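Local coordinates for protein ATP-dependent 6-phosphofructokinase isozyme 2 (Escherichia coli, PDB 3UMO) that catalyses the ATP-dependent phosphorylation of fructose 6-phosphate to fructose 1,6-bisphosphate, the first committing step of glycolysis, as a homodimeric kinase of the PfkB (ribokinase-like) family, at residues I18-I22 / H96-S100; T82-K86 / E117-L121; I239-P243 / V276-V280. All blocks are in the same frame, centred on the assembly; numbering follows the deposited sequence.

Interaction 1 of 3, residues I18-I22 / H96-S100; sequences ITPQI and HVEAS
Two parallel strands, 12-19 and 93-97, finish side by side here, in register Ile18-His96 (CA-CA 4.8 Å) and Thr19-Val97 (5.2 Å). His96 is extended; its O accepts from Thr19 N at 3.0 Å, and its side chain shares a sheet face with Ile18. Val97, on the other face with Thr19, is buried and apolar: its CG2 packs on Ile22 CG2 at 3.9 Å. At Glu98 the backbone turns helical (phi/psi -63/-40), matching Pro20 opposite, whose ring suits such a bend; Glu98 N donates to Thr19 O at 2.9 Å. Ala99, also helical, donates from N to Pro20 O at 3.0 Å, and its small CB admits Gln21 NE2 to 3.3 Å. That amide is hydrogen-bonded to Ala99 O of the second subunit, a link made reciprocally, consistent with the lid sheet through which ribokinase-family dimers pair (the beta-clasp). Strands 12-19 and 93-97 are the central, parallel pair of that sheet, ordered 34-38, 12-19, 93-97, 103-107, with Tyr104 of strand 103-107 touching Val97 and Ile22.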
loop_
_atom_site.group_PDB
_atom_site.type_symbol
_atom_site.label_atom_id
_atom_site.label_comp_id
_atom_site.label_asym_id
_atom_site.label_seq_id
_atom_site.Cartn_x
_atom_site.Cartn_y
_atom_site.Cartn_z
ATOM N N ILE A 18 -7.897 -15.770 -0.140
ATOM C CA ILE A 18 -8.236 -14.703 -1.071
ATOM C C ILE A 18 -9.031 -13.621 -0.343
ATOM O O ILE A 18 -9.871 -13.925 0.508
ATOM C CB ILE A 18 -9.076 -15.259 -2.247
ATOM C CG1 ILE A 18 -8.273 -16.308 -3.025
ATOM C CG2 ILE A 18 -9.500 -14.152 -3.180
ATOM C CD1 ILE A 18 -9.124 -17.133 -3.994
ATOM N N THR A 19 -8.757 -12.361 -0.671
ATOM C CA THR A 19 -9.520 -11.242 -0.115
ATOM C C THR A 19 -9.668 -10.165 -1.203
ATOM O O THR A 19 -8.832 -10.076 -2.099
ATOM C CB THR A 19 -8.848 -10.711 1.189
ATOM O OG1 THR A 19 -9.787 -9.929 1.947
ATOM C CG2 THR A 19 -7.613 -9.881 0.871
ATOM N N PRO A 20 -10.754 -9.375 -1.167
ATOM C CA PRO A 20 -10.963 -8.437 -2.283
ATOM C C PRO A 20 -9.984 -7.269 -2.316
ATOM O O PRO A 20 -9.527 -6.884 -3.392
ATOM C CB PRO A 20 -12.386 -7.911 -2.038
ATOM C CG PRO A 20 -13.038 -8.956 -1.199
ATOM C CD PRO A 20 -11.948 -9.484 -0.311
ATOM N N GLN A 21 -9.671 -6.705 -1.158
ATOM C CA GLN A 21 -8.807 -5.533 -1.104
ATOM C C GLN A 21 -7.819 -5.690 0.041
ATOM O O GLN A 21 -8.031 -6.495 0.952
ATOM C CB GLN A 21 -9.643 -4.258 -0.901
ATOM C CG GLN A 21 -10.731 -4.016 -1.953
ATOM C CD GLN A 21 -10.214 -3.309 -3.192
ATOM O OE1 GLN A 21 -9.054 -2.894 -3.246
ATOM N NE2 GLN A 21 -11.074 -3.168 -4.203
ATOM N N ILE A 22 -6.728 -4.934 -0.004
ATOM C CA ILE A 22 -5.825 -4.904 1.137
ATOM C C ILE A 22 -5.641 -3.479 1.638
ATOM O O ILE A 22 -5.343 -2.553 0.877
ATOM C CB ILE A 22 -4.470 -5.607 0.857
ATOM C CG1 ILE A 22 -3.605 -5.618 2.129
ATOM C CG2 ILE A 22 -3.743 -4.955 -0.307
ATOM C CD1 ILE A 22 -2.471 -6.631 2.075
ATOM N N HIS A 96 -3.951 -13.684 -1.669
ATOM C CA HIS A 96 -4.174 -13.097 -2.983
ATOM C C HIS A 96 -5.196 -11.967 -2.880
ATOM O O HIS A 96 -6.280 -12.158 -2.332
ATOM C CB HIS A 96 -4.682 -14.142 -3.964
ATOM C CG HIS A 96 -4.905 -13.600 -5.340
ATOM N ND1 HIS A 96 -3.892 -13.521 -6.273
ATOM C CD2 HIS A 96 -6.002 -13.073 -5.926
ATOM C CE1 HIS A 96 -4.369 -12.988 -7.389
ATOM N NE2 HIS A 96 -5.648 -12.705 -7.198
ATOM N N VAL A 97 -4.845 -10.788 -3.393
ATOM C CA VAL A 97 -5.767 -9.657 -3.405
ATOM C C VAL A 97 -6.437 -9.548 -4.777
ATOM O O VAL A 97 -5.780 -9.280 -5.785
ATOM C CB VAL A 97 -5.062 -8.338 -3.028
ATOM C CG1 VAL A 97 -6.083 -7.225 -2.917
ATOM C CG2 VAL A 97 -4.305 -8.500 -1.713
ATOM N N GLU A 98 -7.753 -9.751 -4.812
ATOM C CA GLU A 98 -8.473 -9.816 -6.082
ATOM C C GLU A 98 -8.416 -8.517 -6.889
ATOM O O GLU A 98 -8.269 -8.556 -8.110
ATOM C CB GLU A 98 -9.932 -10.241 -5.874
ATOM C CG GLU A 98 -10.510 -11.083 -7.019
ATOM C CD GLU A 98 -10.199 -12.568 -6.875
ATOM O OE1 GLU A 98 -9.065 -12.980 -7.198
ATOM O OE2 GLU A 98 -11.092 -13.324 -6.432
ATOM N N ALA A 99 -8.513 -7.376 -6.216
ATOM C CA ALA A 99 -8.578 -6.097 -6.931
ATOM C C ALA A 99 -7.294 -5.740 -7.694
ATOM O O ALA A 99 -7.344 -5.090 -8.743
ATOM C CB ALA A 99 -8.967 -4.982 -5.983
ATOM N N SER A 100 -6.152 -6.166 -7.173
ATOM C CA SER A 100 -4.864 -5.805 -7.763
ATOM C C SER A 100 -4.165 -6.985 -8.429
ATOM O O SER A 100 -3.267 -6.801 -9.253
ATOM C CB SER A 100 -3.951 -5.250 -6.675
ATOM O OG SER A 100 -3.749 -6.226 -5.674
#

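Interaction 2 of 3, residues T82-K86 / E117-L121; sequences TVEAK and EFRQL
This is a strand-against-helix contact in the large alpha/beta domain of the ribokinase fold, where helix 115-125 packs on a face of the parallel sheet, over 80-84, its outermost strand within the chain. The two run nearly antiparallel, at 161° between their N-to-C directions, with their axes 8.6 Å apart at closest approach. Val83 therefore faces Leu121 (CA-CA 6.5 Å) and Ala85 faces Glu117 (6.4 Å), one helical turn earlier.

Val83, beta-branched and suited to an extended backbone, is buried with its CB toward the helix; with chi1 t, its CG2 meets Leu121 CD2 at 3.8 Å. Leu121 (chi1 m, chi2 t) also touches Ile58 and Pro60 of the adjoining strand 55-61.

Beyond the apolar patch, Glu117 is m at chi1 and t at chi2, and its OE1 accepts a hydrogen bond from Lys86 N, 2.7 Å away. Ala85, with its small side chain, brings its CB within 3.7 Å of Glu117 CD. One water joins Lys86 NZ (2.9 Å) to Glu117 OE1 (2.8 Å). Gln120, with chi1 m and chi2 t, reaches Glu84's backbone through two more: one links Glu84 O (2.6 Å) to Gln120 NE2 (2.9 Å), the other Glu84 N (3.0 Å) to Gln120 OE1 (2.9 Å).

The chemistry thus passes from apolar packing to a hydrated polar border, where carboxylate, amide and water engage backbone groups of Glu84 and Lys86.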
loop_
_atom_site.group_PDB
_atom_site.type_symbol
_atom_site.label_atom_id
_atom_site.label_comp_id
_atom_site.label_asym_id
_atom_site.label_seq_id
_atom_site.Cartn_x
_atom_site.Cartn_y
_atom_site.Cartn_z
ATOM N N THR A 82 9.244 -39.067 8.425
ATOM C CA THR A 82 8.990 -38.013 9.393
ATOM C C THR A 82 9.432 -38.378 10.807
ATOM O O THR A 82 9.618 -39.552 11.140
ATOM C CB THR A 82 7.500 -37.604 9.404
ATOM O OG1 THR A 82 6.694 -38.733 9.755
ATOM C CG2 THR A 82 7.067 -37.087 8.030
ATOM N N VAL A 83 9.615 -37.345 11.619
ATOM C CA VAL A 83 9.838 -37.495 13.044
ATOM C C VAL A 83 8.715 -36.734 13.721
ATOM O O VAL A 83 8.428 -35.595 13.355
ATOM C CB VAL A 83 11.190 -36.890 13.461
ATOM C CG1 VAL A 83 11.272 -36.752 14.977
ATOM C CG2 VAL A 83 12.332 -37.736 12.919
ATOM N N GLU A 84 8.056 -37.359 14.689
ATOM C CA GLU A 84 6.971 -36.679 15.381
ATOM C C GLU A 84 7.557 -35.683 16.373
ATOM O O GLU A 84 8.404 -36.040 17.192
ATOM C CB GLU A 84 6.065 -37.686 16.090
ATOM C CG GLU A 84 4.697 -37.134 16.437
ATOM C CD GLU A 84 3.663 -38.226 16.610
ATOM O OE1 GLU A 84 4.058 -39.397 16.809
ATOM O OE2 GLU A 84 2.456 -37.913 16.539
ATOM N N ALA A 85 7.129 -34.429 16.280
ATOM C CA ALA A 85 7.650 -33.388 17.159
ATOM C C ALA A 85 6.579 -32.898 18.125
ATOM O O ALA A 85 5.386 -32.952 17.820
ATOM C CB ALA A 85 8.208 -32.228 16.345
ATOM N N LYS A 86 7.014 -32.417 19.287
ATOM C CA LYS A 86 6.091 -31.952 20.320
ATOM C C LYS A 86 5.373 -30.671 19.908
ATOM O O LYS A 86 4.170 -30.539 20.116
ATOM C CB LYS A 86 6.829 -31.746 21.646
ATOM C CG LYS A 86 7.408 -33.021 22.241
ATOM C CD LYS A 86 6.361 -33.789 23.037
ATOM C CE LYS A 86 6.882 -35.148 23.496
ATOM N NZ LYS A 86 6.935 -36.137 22.380
ATOM N N GLU A 117 14.487 -34.538 19.295
ATOM C CA GLU A 117 13.892 -34.541 17.967
ATOM C C GLU A 117 14.931 -34.343 16.863
ATOM O O GLU A 117 14.867 -34.995 15.821
ATOM C CB GLU A 117 12.783 -33.486 17.879
ATOM C CG GLU A 117 11.512 -33.886 18.637
ATOM C CD GLU A 117 10.668 -32.697 19.068
ATOM O OE1 GLU A 117 9.638 -32.919 19.747
ATOM O OE2 GLU A 117 11.031 -31.547 18.737
ATOM N N PHE A 118 15.894 -33.455 17.096
ATOM C CA PHE A 118 16.939 -33.227 16.106
ATOM C C PHE A 118 17.810 -34.471 15.921
ATOM O O PHE A 118 18.179 -34.814 14.797
ATOM C CB PHE A 118 17.798 -32.020 16.473
ATOM C CG PHE A 118 18.812 -31.666 15.423
ATOM C CD1 PHE A 118 20.101 -32.174 15.484
ATOM C CD2 PHE A 118 18.473 -30.838 14.363
ATOM C CE1 PHE A 118 21.037 -31.857 14.515
ATOM C CE2 PHE A 118 19.409 -30.515 13.390
ATOM C CZ PHE A 118 20.693 -31.025 13.468
ATOM N N ARG A 119 18.139 -35.143 17.024
ATOM C CA ARG A 119 18.894 -36.389 16.955
ATOM C C ARG A 119 18.110 -37.470 16.206
ATOM O O ARG A 119 18.696 -38.307 15.520
ATOM C CB ARG A 119 19.291 -36.876 18.352
ATOM C CG ARG A 119 20.503 -36.157 18.935
ATOM C CD ARG A 119 20.906 -36.748 20.284
ATOM N NE ARG A 119 19.924 -36.428 21.316
ATOM C CZ ARG A 119 20.064 -35.446 22.201
ATOM N NH1 ARG A 119 21.166 -34.704 22.204
ATOM N NH2 ARG A 119 19.113 -35.228 23.101
ATOM N N GLN A 120 16.786 -37.450 16.342
ATOM C CA GLN A 120 15.939 -38.378 15.593
ATOM C C GLN A 120 16.010 -38.106 14.100
ATOM O O GLN A 120 16.004 -39.035 13.284
ATOM C CB GLN A 120 14.487 -38.282 16.055
ATOM C CG GLN A 120 14.227 -38.930 17.404
ATOM C CD GLN A 120 12.774 -38.848 17.797
ATOM O OE1 GLN A 120 11.901 -39.354 17.089
ATOM N NE2 GLN A 120 12.500 -38.196 18.922
ATOM N N LEU A 121 16.070 -36.827 13.748
ATOM C CA LEU A 121 16.184 -36.427 12.351
ATOM C C LEU A 121 17.553 -36.830 11.818
ATOM O O LEU A 121 17.676 -37.326 10.697
ATOM C CB LEU A 121 15.965 -34.921 12.208
ATOM C CG LEU A 121 14.506 -34.473 12.326
ATOM C CD1 LEU A 121 14.408 -32.993 12.651
ATOM C CD2 LEU A 121 13.755 -34.774 11.036
HETATM O O HOH W 1 9.597 -37.962 18.566
HETATM O O HOH W 2 9.176 -39.757 16.093
HETATM O O HOH W 3 9.240 -35.532 20.725
#

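Interaction 3 of 3, residues I239-P243 / V276-V280; sequences IQVVP and VRFGV. With ATP (adenosine-5'-triphosphate), chain E.
Apolar packing makes this contact, in which helix 272-286 covers the antiparallel sheet 221-224, 230-233, 238-241 at its outermost strand within the chain, 238-241. The segments run nearly parallel, with a signed crossing of -24°, and their axes approach to 8.8 Å; Val241 lies nearest Arg277 (CA-CA 6.3 Å) and Pro243 nearest Val280 (6.4 Å). Ile239 and Val241, two apart on an extended strand, both point their CB toward the helix. Val276 and Val280, one turn apart and tied by Val280 N to Val276 O at 2.8 Å, point back. Ile239, chi1 p, sets CD1 3.6 Å from Val276 CB. Val241, chi1 t, fits between the helical valines: its CG2 is 3.7 Å from Val276 CG1 and its CG1 3.9 Å from Val280 CG2. Pro243's compact ring continues the packing, CG to Val280 CG1 at 3.9 Å. Leu307 of helix 297-307 joins on Val241 and Val280.

The one charged side chain, Arg277, lays its aliphatic stem on the strand, CG 4.0 Å from Val241 CG2, while its guanidinium forms a salt bridge with Glu273.

At the ligand, Val280 O accepts a weak hydrogen bond from ATP O2' at 3.3 Å. Val280 thus divides its chemistry: its methyls pack against Val241 and Pro243, while its carbonyl meets the ribose.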
loop_
_atom_site.group_PDB
_atom_site.type_symbol
_atom_site.label_atom_id
_atom_site.label_comp_id
_atom_site.label_asym_id
_atom_site.label_seq_id
_atom_site.Cartn_x
_atom_site.Cartn_y
_atom_site.Cartn_z
ATOM N N ILE A 239 30.113 -20.362 -15.719
ATOM C CA ILE A 239 29.145 -20.102 -16.766
ATOM C C ILE A 239 27.991 -19.276 -16.239
ATOM O O ILE A 239 27.599 -19.405 -15.072
ATOM C CB ILE A 239 28.580 -21.404 -17.346
ATOM C CG1 ILE A 239 28.042 -22.291 -16.227
ATOM C CG2 ILE A 239 29.637 -22.150 -18.165
ATOM C CD1 ILE A 239 26.855 -23.107 -16.642
ATOM N N GLN A 240 27.454 -18.414 -17.096
ATOM C CA GLN A 240 26.218 -17.735 -16.768
ATOM C C GLN A 240 25.151 -18.194 -17.741
ATOM O O GLN A 240 25.393 -18.322 -18.948
ATOM C CB GLN A 240 26.346 -16.203 -16.793
ATOM C CG GLN A 240 25.024 -15.517 -16.389
ATOM C CD GLN A 240 25.145 -14.030 -16.081
ATOM O OE1 GLN A 240 26.241 -13.462 -16.083
ATOM N NE2 GLN A 240 24.001 -13.390 -15.807
ATOM N N VAL A 241 23.972 -18.460 -17.205
ATOM C CA VAL A 241 22.845 -18.853 -18.030
ATOM C C VAL A 241 21.704 -17.889 -17.756
ATOM O O VAL A 241 21.318 -17.696 -16.604
ATOM C CB VAL A 241 22.407 -20.288 -17.715
ATOM C CG1 VAL A 241 21.113 -20.628 -18.471
ATOM C CG2 VAL A 241 23.511 -21.261 -18.083
ATOM N N VAL A 242 21.179 -17.279 -18.817
ATOM C CA VAL A 242 20.090 -16.311 -18.697
ATOM C C VAL A 242 18.813 -16.917 -19.282
ATOM O O VAL A 242 18.853 -17.527 -20.350
ATOM C CB VAL A 242 20.456 -15.018 -19.449
ATOM C CG1 VAL A 242 19.469 -13.886 -19.146
ATOM C CG2 VAL A 242 21.872 -14.604 -19.074
ATOM N N PRO A 243 17.678 -16.760 -18.578
ATOM C CA PRO A 243 16.413 -17.298 -19.088
ATOM C C PRO A 243 15.974 -16.553 -20.338
ATOM O O PRO A 243 16.419 -15.427 -20.586
ATOM C CB PRO A 243 15.407 -16.985 -17.968
ATOM C CG PRO A 243 16.189 -16.450 -16.823
ATOM C CD PRO A 243 17.500 -15.982 -17.344
ATOM N N VAL A 276 23.262 -26.182 -14.645
ATOM C CA VAL A 276 22.798 -24.801 -14.488
ATOM C C VAL A 276 21.691 -24.478 -15.490
ATOM O O VAL A 276 20.706 -23.809 -15.153
ATOM C CB VAL A 276 23.963 -23.779 -14.588
ATOM C CG1 VAL A 276 23.444 -22.349 -14.546
ATOM C CG2 VAL A 276 24.971 -24.007 -13.455
ATOM N N ARG A 277 21.836 -24.972 -16.714
ATOM C CA ARG A 277 20.802 -24.764 -17.718
ATOM C C ARG A 277 19.460 -25.337 -17.272
ATOM O O ARG A 277 18.438 -24.676 -17.388
ATOM C CB ARG A 277 21.191 -25.391 -19.053
ATOM C CG ARG A 277 22.236 -24.630 -19.820
ATOM C CD ARG A 277 22.336 -25.188 -21.241
ATOM N NE ARG A 277 23.553 -24.788 -21.944
ATOM C CZ ARG A 277 23.834 -23.546 -22.327
ATOM N NH1 ARG A 277 22.994 -22.551 -22.067
ATOM N NH2 ARG A 277 24.968 -23.295 -22.967
ATOM N N PHE A 278 19.472 -26.569 -16.773
ATOM C CA PHE A 278 18.244 -27.217 -16.338
ATOM C C PHE A 278 17.696 -26.501 -15.108
ATOM O O PHE A 278 16.482 -26.343 -14.959
ATOM C CB PHE A 278 18.496 -28.694 -16.034
ATOM C CG PHE A 278 17.248 -29.526 -15.978
ATOM C CD1 PHE A 278 16.379 -29.562 -17.056
ATOM C CD2 PHE A 278 16.954 -30.293 -14.859
ATOM C CE1 PHE A 278 15.228 -30.334 -17.016
ATOM C CE2 PHE A 278 15.795 -31.070 -14.813
ATOM C CZ PHE A 278 14.935 -31.088 -15.892
ATOM N N GLY A 279 18.597 -26.043 -14.240
ATOM C CA GLY A 279 18.204 -25.264 -13.074
ATOM C C GLY A 279 17.488 -23.975 -13.459
ATOM O O GLY A 279 16.431 -23.648 -12.908
ATOM N N VAL A 280 18.067 -23.224 -14.391
ATOM C CA VAL A 280 17.434 -21.996 -14.859
ATOM C C VAL A 280 16.104 -22.301 -15.546
ATOM O O VAL A 280 15.122 -21.579 -15.350
ATOM C CB VAL A 280 18.364 -21.184 -15.794
ATOM C CG1 VAL A 280 17.572 -20.138 -16.591
ATOM C CG2 VAL A 280 19.452 -20.514 -14.972
HETATM P PG ATP E . 13.257 -18.112 -3.828
HETATM O O1G ATP E . 13.830 -18.980 -2.764
HETATM O O2G ATP E . 12.031 -18.869 -4.331
HETATM O O3G ATP E . 12.892 -16.749 -3.349
HETATM P PB ATP E . 15.720 -17.562 -4.900
HETATM O O1B ATP E . 15.792 -16.082 -4.412
HETATM O O2B ATP E . 16.555 -18.545 -4.053
HETATM O O3B ATP E . 14.214 -18.062 -5.055
HETATM P PA ATP E . 16.110 -16.823 -7.655
HETATM O O1A ATP E . 15.255 -15.622 -7.376
HETATM O O2A ATP E . 17.464 -16.475 -8.276
HETATM O O3A ATP E . 16.325 -17.662 -6.366
HETATM O "O5'" ATP E . 15.262 -17.801 -8.611
HETATM C "C5'" ATP E . 15.880 -18.911 -9.168
HETATM C "C4'" ATP E . 15.764 -19.084 -10.615
HETATM O "O4'" ATP E . 14.384 -18.870 -10.983
HETATM C "C3'" ATP E . 16.487 -18.046 -11.368
HETATM O "O3'" ATP E . 17.817 -18.366 -11.530
HETATM C "C2'" ATP E . 15.742 -17.990 -12.638
HETATM O "O2'" ATP E . 16.036 -19.084 -13.407
HETATM C "C1'" ATP E . 14.343 -18.118 -12.174
HETATM N N9 ATP E . 13.734 -16.812 -11.925
HETATM C C8 ATP E . 13.603 -16.210 -10.729
HETATM N N7 ATP E . 12.991 -15.017 -10.935
HETATM C C5 ATP E . 12.739 -14.871 -12.253
HETATM C C6 ATP E . 12.136 -13.869 -13.020
HETATM N N6 ATP E . 11.606 -12.616 -12.385
HETATM N N1 ATP E . 12.044 -14.048 -14.349
HETATM C C2 ATP E . 12.514 -15.160 -14.939
HETATM N N3 ATP E . 13.090 -16.133 -14.228
HETATM C C4 ATP E . 13.213 -16.018 -12.894
#

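In the fold
The three contacts sit far apart in one chain, none touching another: the centres of interactions 1 and 2 are about 38 Å apart, those of interactions 1 and 3 about 34 Å, and those of interactions 2 and 3 about 36 Å. Interactions 1 and 2 cross along the chain, because their segments alternate: 18-22, 82-86, 96-100, 117-121. Interaction 3 comes later, and 2 and 3 occupy opposite sides of the chain's centre. Interaction 3 contributes Val280 to the ATP pocket and packs on the fourth subunit. Interaction 1 reaches the second subunit; the side chain of Gln21 is about 5 Å from a bound ATP. Within the chain, Thr19 is about 4 Å from substrate-binding Leu28, side chain to side chain.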